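PDB 4LGO: VompD from Bartonella quintana, which is a trimeric autotransporter adhesin of the outer membrane, probably holding the bacterium to host surfaces through its exposed N-terminal region. Local coordinates for the interface of chains A and B. Coordinates in Å, arbitrary orientation; residue numbers count along the deposited sequence, not the author numbering. Chains: chain A/B, VompD.

The interface of chains A and B. Residues chain A 41-43, 54-55, 57, 67; chain B 55, 66-69.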
ATOM      1  N   VAL A  41      10.890 -20.582  -0.604  1.00 22.37           N
ATOM      2  CA  VAL A  41       9.633 -20.509   0.091  1.00 23.90           C
ATOM      3  C   VAL A  41       9.182 -19.065   0.297  1.00 21.95           C
ATOM      4  O   VAL A  41       9.996 -18.167   0.569  1.00 20.90           O
ATOM      5  CB  VAL A  41       9.657 -21.253   1.434  1.00 26.43           C
ATOM      6  CG1 VAL A  41       9.975 -22.746   1.263  1.00 28.83           C
ATOM      7  CG2 VAL A  41      10.575 -20.581   2.423  1.00 25.91           C
ATOM      8  N   GLY A  42       7.895 -18.832   0.135  1.00 21.95           N
ATOM      9  CA  GLY A  42       7.305 -17.554   0.528  1.00 22.27           C
ATOM     10  C   GLY A  42       6.935 -17.646   1.989  1.00 23.16           C
ATOM     11  O   GLY A  42       6.254 -18.582   2.391  1.00 26.16           O
ATOM     12  N   VAL A  43       7.351 -16.665   2.771  1.00 21.30           N
ATOM     13  CA  VAL A  43       7.092 -16.619   4.195  1.00 22.09           C
ATOM     14  C   VAL A  43       5.663 -16.161   4.465  1.00 22.98           C
ATOM     15  O   VAL A  43       5.184 -15.217   3.858  1.00 22.32           O
ATOM     16  CB  VAL A  43       8.081 -15.646   4.877  1.00 20.59           C
ATOM     17  CG1 VAL A  43       7.791 -15.491   6.379  1.00 21.42           C
ATOM     18  CG2 VAL A  43       9.508 -16.110   4.643  1.00 20.41           C
ATOM     19  N   ASN A  54       3.259 -12.942   1.320  1.00 18.03           N
ATOM     20  CA  ASN A  54       3.306 -11.718   0.569  1.00 16.96           C
ATOM     21  C   ASN A  54       3.956 -11.871  -0.790  1.00 17.08           C
ATOM     22  O   ASN A  54       3.489 -11.247  -1.737  1.00 17.67           O
ATOM     23  CB  ASN A  54       4.068 -10.625   1.328  1.00 15.47           C
ATOM     24  CG  ASN A  54       3.269  -9.988   2.428  1.00 16.20           C
ATOM     25  OD1 ASN A  54       2.055  -9.920   2.371  1.00 16.42           O
ATOM     26  ND2 ASN A  54       3.964  -9.525   3.474  1.00 15.54           N
ATOM     27  N   ILE A  55       5.011 -12.679  -0.861  1.00 16.56           N
ATOM     28  CA  ILE A  55       5.682 -13.001  -2.113  1.00 17.13           C
ATOM     29  C   ILE A  55       5.151 -14.343  -2.609  1.00 18.79           C
ATOM     30  O   ILE A  55       5.277 -15.372  -1.933  1.00 18.62           O
ATOM     31  CB  ILE A  55       7.216 -13.049  -1.997  1.00 16.91           C
ATOM     32  CG1 ILE A  55       7.757 -11.791  -1.324  1.00 16.39           C
ATOM     33  CG2 ILE A  55       7.837 -13.291  -3.373  1.00 16.82           C
ATOM     34  CD1 ILE A  55       7.553 -10.505  -2.093  1.00 16.60           C
ATOM     35  N   ILE A  57       5.354 -17.209  -5.061  1.00 22.39           N
ATOM     36  CA  ILE A  57       6.312 -17.911  -5.925  1.00 22.90           C
ATOM     37  C   ILE A  57       5.656 -19.200  -6.404  1.00 24.99           C
ATOM     38  O   ILE A  57       5.203 -20.023  -5.599  1.00 25.91           O
ATOM     39  CB  ILE A  57       7.634 -18.273  -5.234  1.00 22.62           C
ATOM     40  CG1 ILE A  57       8.106 -17.166  -4.284  1.00 21.45           C
ATOM     41  CG2 ILE A  57       8.712 -18.561  -6.270  1.00 22.88           C
ATOM     42  CD1 ILE A  57       9.385 -17.559  -3.567  1.00 21.71           C
ATOM     43  N   PHE A  67       7.511 -15.050  -9.972  1.00 24.94           N
ATOM     44  CA  PHE A  67       7.478 -14.217  -8.757  1.00 23.30           C
ATOM     45  C   PHE A  67       6.455 -13.111  -8.927  1.00 23.38           C
ATOM     46  O   PHE A  67       6.478 -12.399  -9.930  1.00 24.37           O
ATOM     47  CB  PHE A  67       8.835 -13.544  -8.502  1.00 22.71           C
ATOM     48  CG  PHE A  67       9.946 -14.492  -8.115  1.00 22.41           C
ATOM     49  CD1 PHE A  67      10.608 -15.238  -9.088  1.00 23.65           C
ATOM     50  CD2 PHE A  67      10.290 -14.680  -6.790  1.00 21.50           C
ATOM     51  CE1 PHE A  67      11.610 -16.118  -8.738  1.00 23.25           C
ATOM     52  CE2 PHE A  67      11.314 -15.547  -6.434  1.00 21.46           C
ATOM     53  CZ  PHE A  67      11.978 -16.262  -7.409  1.00 22.04           C
TER
ATOM     54  N   ILE B  55      12.351  -6.154  -0.853  1.00 16.77           N
ATOM     55  CA  ILE B  55      12.241  -7.632  -0.901  1.00 17.08           C
ATOM     56  C   ILE B  55      13.238  -8.178   0.113  1.00 16.94           C
ATOM     57  O   ILE B  55      14.439  -7.922   0.018  1.00 17.30           O
ATOM     58  CB  ILE B  55      12.546  -8.218  -2.308  1.00 17.87           C
ATOM     59  CG1 ILE B  55      11.713  -7.550  -3.396  1.00 18.59           C
ATOM     60  CG2 ILE B  55      12.326  -9.729  -2.309  1.00 18.02           C
ATOM     61  CD1 ILE B  55      10.214  -7.611  -3.203  1.00 18.76           C
ATOM     62  N   LYS B  66      14.250 -17.941   1.654  1.00 18.69           N
ATOM     63  CA  LYS B  66      12.973 -17.396   2.073  1.00 18.87           C
ATOM     64  C   LYS B  66      12.758 -15.984   1.534  1.00 18.23           C
ATOM     65  O   LYS B  66      13.608 -15.114   1.720  1.00 18.25           O
ATOM     66  CB  LYS B  66      12.912 -17.343   3.609  1.00 19.33           C
ATOM     67  CG  LYS B  66      13.080 -18.712   4.282  1.00 20.86           C
ATOM     68  CD  LYS B  66      13.345 -18.654   5.780  1.00 21.93           C
ATOM     69  CE  LYS B  66      12.209 -18.066   6.547  1.00 23.52           C
ATOM     70  NZ  LYS B  66      12.433 -18.194   8.021  1.00 25.31           N
ATOM     71  N   PHE B  67      11.569 -15.746   0.985  1.00 18.44           N
ATOM     72  CA  PHE B  67      11.210 -14.467   0.388  1.00 18.22           C
ATOM     73  C   PHE B  67      10.006 -13.853   1.083  1.00 18.60           C
ATOM     74  O   PHE B  67       8.993 -14.508   1.268  1.00 18.67           O
ATOM     75  CB  PHE B  67      10.848 -14.650  -1.091  1.00 18.75           C
ATOM     76  CG  PHE B  67      11.996 -15.040  -1.992  1.00 19.32           C
ATOM     77  CD1 PHE B  67      12.402 -16.373  -2.116  1.00 20.02           C
ATOM     78  CD2 PHE B  67      12.660 -14.071  -2.757  1.00 19.33           C
ATOM     79  CE1 PHE B  67      13.476 -16.725  -2.946  1.00 20.72           C
ATOM     80  CE2 PHE B  67      13.707 -14.419  -3.607  1.00 19.82           C
ATOM     81  CZ  PHE B  67      14.111 -15.751  -3.711  1.00 20.31           C
ATOM     82  N   ASP B  68      10.123 -12.580   1.436  1.00 18.14           N
ATOM     83  CA  ASP B  68       9.045 -11.823   2.040  1.00 18.30           C
ATOM     84  C   ASP B  68       9.201 -10.359   1.613  1.00 17.42           C
ATOM     85  O   ASP B  68      10.147  -9.988   0.910  1.00 18.34           O
ATOM     86  CB  ASP B  68       9.108 -11.926   3.565  1.00 19.30           C
ATOM     87  CG  ASP B  68       7.768 -11.626   4.259  1.00 19.81           C
ATOM     88  OD1 ASP B  68       6.764 -11.112   3.715  1.00 20.58           O
ATOM     89  OD2 ASP B  68       7.763 -11.877   5.452  1.00 23.53           O
ATOM     90  N   LEU B  69       8.229  -9.542   2.023  1.00 17.21           N
ATOM     91  CA  LEU B  69       8.334  -8.089   1.973  1.00 16.54           C
ATOM     92  C   LEU B  69       8.917  -7.545   3.269  1.00 16.15           C
ATOM     93  O   LEU B  69       8.671  -8.048   4.349  1.00 15.33           O
ATOM     94  CB  LEU B  69       6.952  -7.457   1.783  1.00 16.94           C
ATOM     95  CG  LEU B  69       6.287  -7.567   0.452  1.00 17.07           C
ATOM     96  CD1 LEU B  69       4.874  -6.963   0.493  1.00 16.93           C
ATOM     97  CD2 LEU B  69       7.166  -6.955  -0.642  1.00 17.59           C
TER
HETATM   98  O   HOH W   1       6.263 -14.007   1.409  1.00 18.16           O
HETATM   99  O   HOH W   2       4.508 -12.609   3.872  1.00 18.20           O
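Strand 37-42 of chain A pairs in parallel with strand 65-69 of chain B in this N-terminal domain. B:Phe67 N donates to A:Val41 O at 2.9 Å, nearly along the C=O axis. A:Val43 N returns a bond to B:Phe67 O at 3.1 Å, from above the carbonyl plane.

The B:Phe67 side chain packs against apolar groups of chain A. Its CB meets A:Ile55 CG2. CG lies anti to the carbonyl carbon and beside the backbone N (chi1 -68°), and meets A:Ile57 CD1. On the ring, CD1 packs against A:Ile57 CD1 at 3.6 Å, the side chains crossing at about a right angle. CE2 and CZ meet CE2 of A:Phe67, which stands over one face toward the rim. The rings are edge-to-face, with planes 62° apart. The same residue of two chains thus meets here.

B:Asp68 points the other way, CG anti to the backbone N (chi1 -158°). A:Asn54 ND2 donates to its OD1 at 3.2 Å, nearly along the C-O axis. B:Leu69 N donates to OD1 at 2.7 Å from above the carboxylate plane, which should help fix this group. A:Ile55 CG1 packs on the B:Asp68 backbone, and its CD1 reaches B:Leu69 CD2. One water links A:Val43 O, A:Ile55 N and B:Phe67 O. A second links A:Val43 O, A:Asn54 N and B:Asp68 OD1. On the B:Asp68 side, A:Val41 CG2 lies alongside B:Lys66 CG at 3.6 Å.

The patch joins neighbouring subunits of the adhesin trimer through parallel strand pairing, apolar packing and bridging waters.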